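Local coordinates for succinyl-CoA ligase (ADP-forming) subunit alpha (Methanosaeta concilii, PDB 6HXI), which belongs to the succinyl-CoA synthetase family of CoA ligases, also carries a citrate synthase-like C-terminal region, and binds coenzyme A, at residues 85-90 / 151-156; 106-111 / 134-139. All blocks are in the same frame, centred on the assembly; numbering follows the deposited sequence.

Interaction 1: 85-90 / 151-156. With COA (coenzyme A), chain G.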
loop_
_atom_site.group_PDB
_atom_site.type_symbol
_atom_site.label_atom_id
_atom_site.label_comp_id
_atom_site.label_asym_id
_atom_site.label_seq_id
_atom_site.Cartn_x
_atom_site.Cartn_y
_atom_site.Cartn_z
ATOM N N VAL B 85 15.503 27.956 34.042
ATOM C CA VAL B 85 16.746 27.174 33.998
ATOM C C VAL B 85 17.121 27.193 32.538
ATOM O O VAL B 85 16.426 26.586 31.718
ATOM C CB VAL B 85 16.589 25.744 34.585
ATOM C CG1 VAL B 85 17.911 24.989 34.546
ATOM C CG2 VAL B 85 16.021 25.784 36.015
ATOM N N ASN B 86 18.149 28.006 32.189
ATOM C CA ASN B 86 18.565 28.265 30.820
ATOM C C ASN B 86 19.711 27.386 30.351
ATOM O O ASN B 86 20.871 27.626 30.708
ATOM C CB ASN B 86 18.883 29.765 30.647
ATOM C CG ASN B 86 19.102 30.215 29.216
ATOM O OD1 ASN B 86 19.022 29.442 28.280
ATOM N ND2 ASN B 86 19.319 31.496 29.007
ATOM N N PHE B 87 19.389 26.386 29.514
ATOM C CA PHE B 87 20.378 25.473 28.920
ATOM C C PHE B 87 20.758 25.856 27.498
ATOM O O PHE B 87 21.273 25.019 26.772
ATOM C CB PHE B 87 19.883 24.028 28.923
ATOM C CG PHE B 87 19.913 23.367 30.268
ATOM C CD1 PHE B 87 21.098 22.838 30.773
ATOM C CD2 PHE B 87 18.741 23.167 30.988
ATOM C CE1 PHE B 87 21.124 22.197 32.015
ATOM C CE2 PHE B 87 18.770 22.520 32.228
ATOM C CZ PHE B 87 19.973 22.073 32.749
ATOM N N ALA B 88 20.536 27.113 27.098
ATOM C CA ALA B 88 20.943 27.594 25.766
ATOM C C ALA B 88 22.472 27.561 25.679
ATOM O O ALA B 88 23.135 27.684 26.705
ATOM C CB ALA B 88 20.445 29.018 25.556
ATOM N N SER B 89 23.034 27.385 24.487
ATOM C CA SER B 89 24.499 27.394 24.306
ATOM C C SER B 89 25.076 28.828 24.605
ATOM O O SER B 89 24.312 29.792 24.760
ATOM C CB SER B 89 24.853 26.993 22.870
ATOM O OG SER B 89 24.864 28.131 22.020
ATOM N N HIS B 90 26.412 28.973 24.612
ATOM C CA HIS B 90 27.047 30.270 24.843
ATOM C C HIS B 90 26.731 31.272 23.734
ATOM O O HIS B 90 26.876 32.472 23.919
ATOM C CB HIS B 90 28.557 30.114 25.070
ATOM C CG HIS B 90 29.361 29.679 23.885
ATOM N ND1 HIS B 90 29.555 28.331 23.589
ATOM C CD2 HIS B 90 30.086 30.418 23.015
ATOM C CE1 HIS B 90 30.343 28.306 22.523
ATOM N NE2 HIS B 90 30.687 29.532 22.138
ATOM N N ILE B 151 18.228 23.332 40.716
ATOM C CA ILE B 151 18.424 23.914 39.383
ATOM C C ILE B 151 19.052 22.837 38.497
ATOM O O ILE B 151 20.197 22.447 38.750
ATOM C CB ILE B 151 19.278 25.196 39.380
ATOM C CG1 ILE B 151 18.609 26.318 40.175
ATOM C CG2 ILE B 151 19.552 25.627 37.939
ATOM C CD1 ILE B 151 19.606 27.399 40.654
ATOM N N GLY B 152 18.302 22.379 37.482
ATOM C CA GLY B 152 18.764 21.395 36.503
ATOM C C GLY B 152 19.487 20.195 37.075
ATOM O O GLY B 152 18.925 19.421 37.854
ATOM N N ASN B 153 20.768 20.073 36.734
ATOM C CA ASN B 153 21.619 18.954 37.159
ATOM C C ASN B 153 22.282 19.122 38.518
ATOM O O ASN B 153 23.043 18.238 38.921
ATOM C CB ASN B 153 22.685 18.697 36.111
ATOM C CG ASN B 153 22.113 18.248 34.781
ATOM O OD1 ASN B 153 21.434 17.240 34.691
ATOM N ND2 ASN B 153 22.461 18.946 33.705
ATOM N N THR B 154 22.020 20.234 39.233
ATOM C CA THR B 154 22.664 20.458 40.539
ATOM C C THR B 154 22.490 19.271 41.473
ATOM O O THR B 154 21.360 18.840 41.721
ATOM C CB THR B 154 22.189 21.739 41.173
ATOM O OG1 THR B 154 22.395 22.794 40.246
ATOM C CG2 THR B 154 22.903 22.045 42.485
ATOM N N ALA B 155 23.633 18.755 41.978
ATOM C CA ALA B 155 23.783 17.652 42.941
ATOM C C ALA B 155 23.620 16.243 42.346
ATOM O O ALA B 155 23.483 15.279 43.087
ATOM C CB ALA B 155 22.883 17.838 44.152
ATOM N N GLY B 156 23.709 16.140 41.024
ATOM C CA GLY B 156 23.785 14.886 40.288
ATOM C C GLY B 156 22.719 13.836 40.456
ATOM O O GLY B 156 21.535 14.103 40.243
HETATM N N1A COA G . 21.182 22.132 11.837
HETATM C C2A COA G . 21.676 23.307 12.241
HETATM N N3A COA G . 22.051 23.681 13.472
HETATM C C4A COA G . 21.813 22.707 14.365
HETATM C C5A COA G . 21.301 21.449 14.100
HETATM C C6A COA G . 21.008 21.151 12.754
HETATM N N6A COA G . 20.602 19.953 12.337
HETATM N N7A COA G . 21.099 20.744 15.276
HETATM C C8A COA G . 21.497 21.571 16.209
HETATM N N9A COA G . 21.937 22.780 15.734
HETATM C C1B COA G . 22.407 23.928 16.508
HETATM C C2B COA G . 21.436 24.458 17.556
HETATM O O2B COA G . 20.460 25.320 16.967
HETATM C C3B COA G . 22.404 25.214 18.472
HETATM O O3B COA G . 22.757 26.508 17.934
HETATM P P3B COA G . 23.215 27.744 18.832
HETATM O O7A COA G . 24.343 27.269 19.684
HETATM O O8A COA G . 23.596 28.816 17.875
HETATM O O9A COA G . 21.964 28.180 19.615
HETATM C C4B COA G . 23.708 24.412 18.380
HETATM O O4B COA G . 23.574 23.564 17.219
HETATM C C5B COA G . 24.045 23.584 19.594
HETATM O O5B COA G . 22.842 22.910 20.013
HETATM P P1A COA G . 22.440 22.787 21.592
HETATM O O1A COA G . 21.405 21.760 21.874
HETATM O O2A COA G . 22.129 24.141 22.211
HETATM O O3A COA G . 23.882 22.303 22.075
HETATM P P2A COA G . 24.612 21.680 23.345
HETATM O O4A COA G . 24.556 20.207 23.279
HETATM O O5A COA G . 26.039 22.167 23.256
HETATM O O6A COA G . 23.860 22.249 24.664
HETATM C CBP COA G . 24.657 23.219 26.755
HETATM C CCP COA G . 24.250 23.479 25.301
HETATM C CDP COA G . 25.030 24.564 27.395
HETATM C CEP COA G . 23.505 22.578 27.554
HETATM C CAP COA G . 25.880 22.260 26.764
HETATM O OAP COA G . 26.858 22.667 25.824
HETATM C C9P COA G . 26.547 22.015 28.111
HETATM O O9P COA G . 26.061 21.202 28.900
HETATM N N8P COA G . 27.669 22.709 28.365
HETATM C C7P COA G . 28.361 22.653 29.646
HETATM C C6P COA G . 28.329 23.979 30.354
HETATM C C5P COA G . 29.130 23.964 31.635
HETATM O O5P COA G . 30.107 23.227 31.759
HETATM N N4P COA G . 28.702 24.767 32.608
HETATM C C3P COA G . 29.299 24.790 33.938
HETATM C C2P COA G . 28.790 23.673 34.827
HETATM S S1P COA G . 29.489 24.006 36.468
#
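Residues 85-90 run off the end of strand 83-86 in the Rossmann-like, coenzyme A-binding sheet. They meet a loop, 151-156, that opens with a type II' beta turn. The contact is buried and largely apolar, with no hydrogen bond across it. Phe87 carries much of it. Its CG is anti to the carbonyl carbon (chi1 -74°), and this sends the ring toward the turn. Phe87 CB starts beside the coenzyme, 4.1 Å from COA CEP. Past CG, Phe87 CD1 meets the same methyl, which lies at the ring edge. Phe87 CE1 then reaches Asn153 ND2 at 3.9 Å. At the tip, Phe87 CZ is 4.0 Å from Gly152 CA, which sits at the ring edge near its plane. The Asn153 amide is turned 65° from the ring and crosses it obliquely; its OD1 is held by Arg27. Beside the ring, Val85 CG1, anti to the backbone N, packs on Ile151 CG2 at 3.8 Å. The turn is fixed at Ile151 O, which accepts from both Thr154 N and Thr154 OG1. Asn86 shapes the other segment with an Asx turn. Its OD1 takes the Ala88 N-H from above the carbonyl plane, while its ND2 is bonded to Thr96 and Thr97. Phe87, Ala88 and Ser89 line the coenzyme A pocket. There Ser89 OG, also bonded to Arg91 N, donates to phosphate oxygen O7A of COA at 2.5 Å.

Interaction 2: 106-111 / 134-139. With COA (coenzyme A), chain G.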
loop_
_atom_site.group_PDB
_atom_site.type_symbol
_atom_site.label_atom_id
_atom_site.label_comp_id
_atom_site.label_asym_id
_atom_site.label_seq_id
_atom_site.Cartn_x
_atom_site.Cartn_y
_atom_site.Cartn_z
ATOM N N ILE B 106 9.094 36.477 35.514
ATOM C CA ILE B 106 10.348 35.776 35.829
ATOM C C ILE B 106 11.225 36.661 36.715
ATOM O O ILE B 106 11.385 37.850 36.440
ATOM C CB ILE B 106 11.054 35.223 34.557
ATOM C CG1 ILE B 106 10.218 34.084 33.945
ATOM C CG2 ILE B 106 12.482 34.726 34.842
ATOM C CD1 ILE B 106 10.201 34.057 32.441
ATOM N N ARG B 107 11.749 36.076 37.799
ATOM C CA ARG B 107 12.591 36.734 38.800
ATOM C C ARG B 107 14.038 36.188 38.802
ATOM O O ARG B 107 14.979 36.950 39.017
ATOM C CB ARG B 107 11.926 36.569 40.179
ATOM C CG ARG B 107 12.696 37.148 41.351
ATOM C CD ARG B 107 12.076 36.692 42.644
ATOM N NE ARG B 107 12.977 36.889 43.778
ATOM C CZ ARG B 107 13.232 35.965 44.700
ATOM N NH1 ARG B 107 12.650 34.771 44.634
ATOM N NH2 ARG B 107 14.064 36.228 45.695
ATOM N N ILE B 108 14.209 34.860 38.558
ATOM C CA ILE B 108 15.516 34.189 38.566
ATOM C C ILE B 108 15.799 33.473 37.245
ATOM O O ILE B 108 14.934 32.758 36.728
ATOM C CB ILE B 108 15.653 33.224 39.787
ATOM C CG1 ILE B 108 15.396 33.934 41.133
ATOM C CG2 ILE B 108 17.013 32.502 39.804
ATOM C CD1 ILE B 108 14.490 33.182 42.025
ATOM N N VAL B 109 17.017 33.680 36.696
ATOM C CA VAL B 109 17.491 32.991 35.515
ATOM C C VAL B 109 18.829 32.363 35.881
ATOM O O VAL B 109 19.723 33.070 36.344
ATOM C CB VAL B 109 17.602 33.856 34.216
ATOM C CG1 VAL B 109 17.910 32.978 33.009
ATOM C CG2 VAL B 109 16.351 34.694 33.969
ATOM N N ALA B 110 18.958 31.041 35.690
ATOM C CA ALA B 110 20.201 30.313 35.901
ATOM C C ALA B 110 20.776 30.024 34.525
ATOM O O ALA B 110 20.115 29.367 33.713
ATOM C CB ALA B 110 19.928 29.007 36.649
ATOM N N VAL B 111 21.952 30.585 34.232
ATOM C CA VAL B 111 22.668 30.448 32.959
ATOM C C VAL B 111 23.717 29.340 33.092
ATOM O O VAL B 111 24.712 29.508 33.786
ATOM C CB VAL B 111 23.281 31.794 32.463
ATOM C CG1 VAL B 111 23.857 31.646 31.062
ATOM C CG2 VAL B 111 22.253 32.923 32.496
ATOM N N ILE B 134 17.471 38.066 39.681
ATOM C CA ILE B 134 18.713 37.335 39.984
ATOM C C ILE B 134 19.197 36.523 38.787
ATOM O O ILE B 134 18.398 35.823 38.162
ATOM C CB ILE B 134 18.592 36.478 41.296
ATOM C CG1 ILE B 134 18.455 37.388 42.547
ATOM C CG2 ILE B 134 19.761 35.491 41.494
ATOM C CD1 ILE B 134 17.023 37.516 43.057
ATOM N N VAL B 135 20.496 36.625 38.467
ATOM C CA VAL B 135 21.105 35.802 37.435
ATOM C C VAL B 135 22.168 34.929 38.122
ATOM O O VAL B 135 23.119 35.464 38.691
ATOM C CB VAL B 135 21.670 36.563 36.191
ATOM C CG1 VAL B 135 22.422 35.611 35.254
ATOM C CG2 VAL B 135 20.564 37.268 35.432
ATOM N N ILE B 136 21.972 33.608 38.108
ATOM C CA ILE B 136 22.939 32.661 38.647
ATOM C C ILE B 136 23.665 32.145 37.412
ATOM O O ILE B 136 23.040 31.616 36.501
ATOM C CB ILE B 136 22.320 31.523 39.523
ATOM C CG1 ILE B 136 21.725 32.104 40.833
ATOM C CG2 ILE B 136 23.360 30.461 39.864
ATOM C CD1 ILE B 136 20.404 31.584 41.146
ATOM N N GLY B 137 24.960 32.402 37.354
ATOM C CA GLY B 137 25.799 32.034 36.228
ATOM C C GLY B 137 26.322 33.257 35.507
ATOM O O GLY B 137 26.288 34.352 36.076
ATOM N N PRO B 138 26.862 33.131 34.277
ATOM C CA PRO B 138 26.979 31.913 33.440
ATOM C C PRO B 138 28.001 30.916 33.961
ATOM O O PRO B 138 28.670 31.193 34.961
ATOM C CB PRO B 138 27.386 32.468 32.051
ATOM C CG PRO B 138 27.167 33.966 32.120
ATOM C CD PRO B 138 27.378 34.317 33.565
ATOM N N ALA B 139 28.133 29.768 33.264
ATOM C CA ALA B 139 29.095 28.704 33.564
ATOM C C ALA B 139 28.900 28.090 34.959
ATOM O O ALA B 139 29.865 27.885 35.697
ATOM C CB ALA B 139 30.534 29.206 33.359
HETATM N N1A COA G . 21.182 22.132 11.837
HETATM C C2A COA G . 21.676 23.307 12.241
HETATM N N3A COA G . 22.051 23.681 13.472
HETATM C C4A COA G . 21.813 22.707 14.365
HETATM C C5A COA G . 21.301 21.449 14.100
HETATM C C6A COA G . 21.008 21.151 12.754
HETATM N N6A COA G . 20.602 19.953 12.337
HETATM N N7A COA G . 21.099 20.744 15.276
HETATM C C8A COA G . 21.497 21.571 16.209
HETATM N N9A COA G . 21.937 22.780 15.734
HETATM C C1B COA G . 22.407 23.928 16.508
HETATM C C2B COA G . 21.436 24.458 17.556
HETATM O O2B COA G . 20.460 25.320 16.967
HETATM C C3B COA G . 22.404 25.214 18.472
HETATM O O3B COA G . 22.757 26.508 17.934
HETATM P P3B COA G . 23.215 27.744 18.832
HETATM O O7A COA G . 24.343 27.269 19.684
HETATM O O8A COA G . 23.596 28.816 17.875
HETATM O O9A COA G . 21.964 28.180 19.615
HETATM C C4B COA G . 23.708 24.412 18.380
HETATM O O4B COA G . 23.574 23.564 17.219
HETATM C C5B COA G . 24.045 23.584 19.594
HETATM O O5B COA G . 22.842 22.910 20.013
HETATM P P1A COA G . 22.440 22.787 21.592
HETATM O O1A COA G . 21.405 21.760 21.874
HETATM O O2A COA G . 22.129 24.141 22.211
HETATM O O3A COA G . 23.882 22.303 22.075
HETATM P P2A COA G . 24.612 21.680 23.345
HETATM O O4A COA G . 24.556 20.207 23.279
HETATM O O5A COA G . 26.039 22.167 23.256
HETATM O O6A COA G . 23.860 22.249 24.664
HETATM C CBP COA G . 24.657 23.219 26.755
HETATM C CCP COA G . 24.250 23.479 25.301
HETATM C CDP COA G . 25.030 24.564 27.395
HETATM C CEP COA G . 23.505 22.578 27.554
HETATM C CAP COA G . 25.880 22.260 26.764
HETATM O OAP COA G . 26.858 22.667 25.824
HETATM C C9P COA G . 26.547 22.015 28.111
HETATM O O9P COA G . 26.061 21.202 28.900
HETATM N N8P COA G . 27.669 22.709 28.365
HETATM C C7P COA G . 28.361 22.653 29.646
HETATM C C6P COA G . 28.329 23.979 30.354
HETATM C C5P COA G . 29.130 23.964 31.635
HETATM O O5P COA G . 30.107 23.227 31.759
HETATM N N4P COA G . 28.702 24.767 32.608
HETATM C C3P COA G . 29.299 24.790 33.938
HETATM C C2P COA G . 28.790 23.673 34.827
HETATM S S1P COA G . 29.489 24.006 36.468
#
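Ile136 O is gripped twice by the neighbouring strand. Val111 N donates to it at 2.7 Å, nearly along the C=O axis (171°), and Ala110 CA adds a CA-H...O contact at 3.2 Å. Ile134 O is held the same way by Val109 N and Ile108 CA. Bonds from Ile134 N to Arg107 O and from Ile136 N to Val109 O complete the parallel pairing. Strands 108-111 and 134-136 are the two strands of a beta-alpha-beta unit, joined through helix 118-130, at one edge of the Rossmann-like sheet. On the face of Ile108, Ala110, Ile134 and Ile136, Ile108 CG2 lies alongside Ile136 CD1 at 3.8 Å. On the face of Val109 and Val135, Val111 CG2 crosses Val135 CG1 obliquely at 3.9 Å. At the strand start, the extended Arg107 lies beside Ile134, whose CD1 is 4.2 Å from Arg107 NE; Arg107 NH2 is bonded to Val7 O. Past Ile136 the pairing gives way to a cis peptide before Pro138. Val111 CG1, anti to its backbone N, lies alongside Pro138 CB at 3.8 Å. The next residue reaches the ligand, with Ala139 C 3.5 Å from COA C3P.

Overall arrangement
From the N terminus, the chain first enters interaction 1 at the end of strand 83-86. It then passes helix 93-102 to strand 108-111, runs through helix 118-130, and closes interaction 2 at strand 134-136. Only later, after strands 143-145 and 149-150, does 151-156 close interaction 1. Interaction 2 is therefore nested inside the larger loop. It is local to one sheet, whereas interaction 1 brings the sheet a loop that follows strand 149-150 of the second sheet. The centres lie about 10 Å apart. Strands 83-86 and 108-111 are neighbours, and Ile151 CG2 packs on Ala110 CB. Both contacts touch the same coenzyme A.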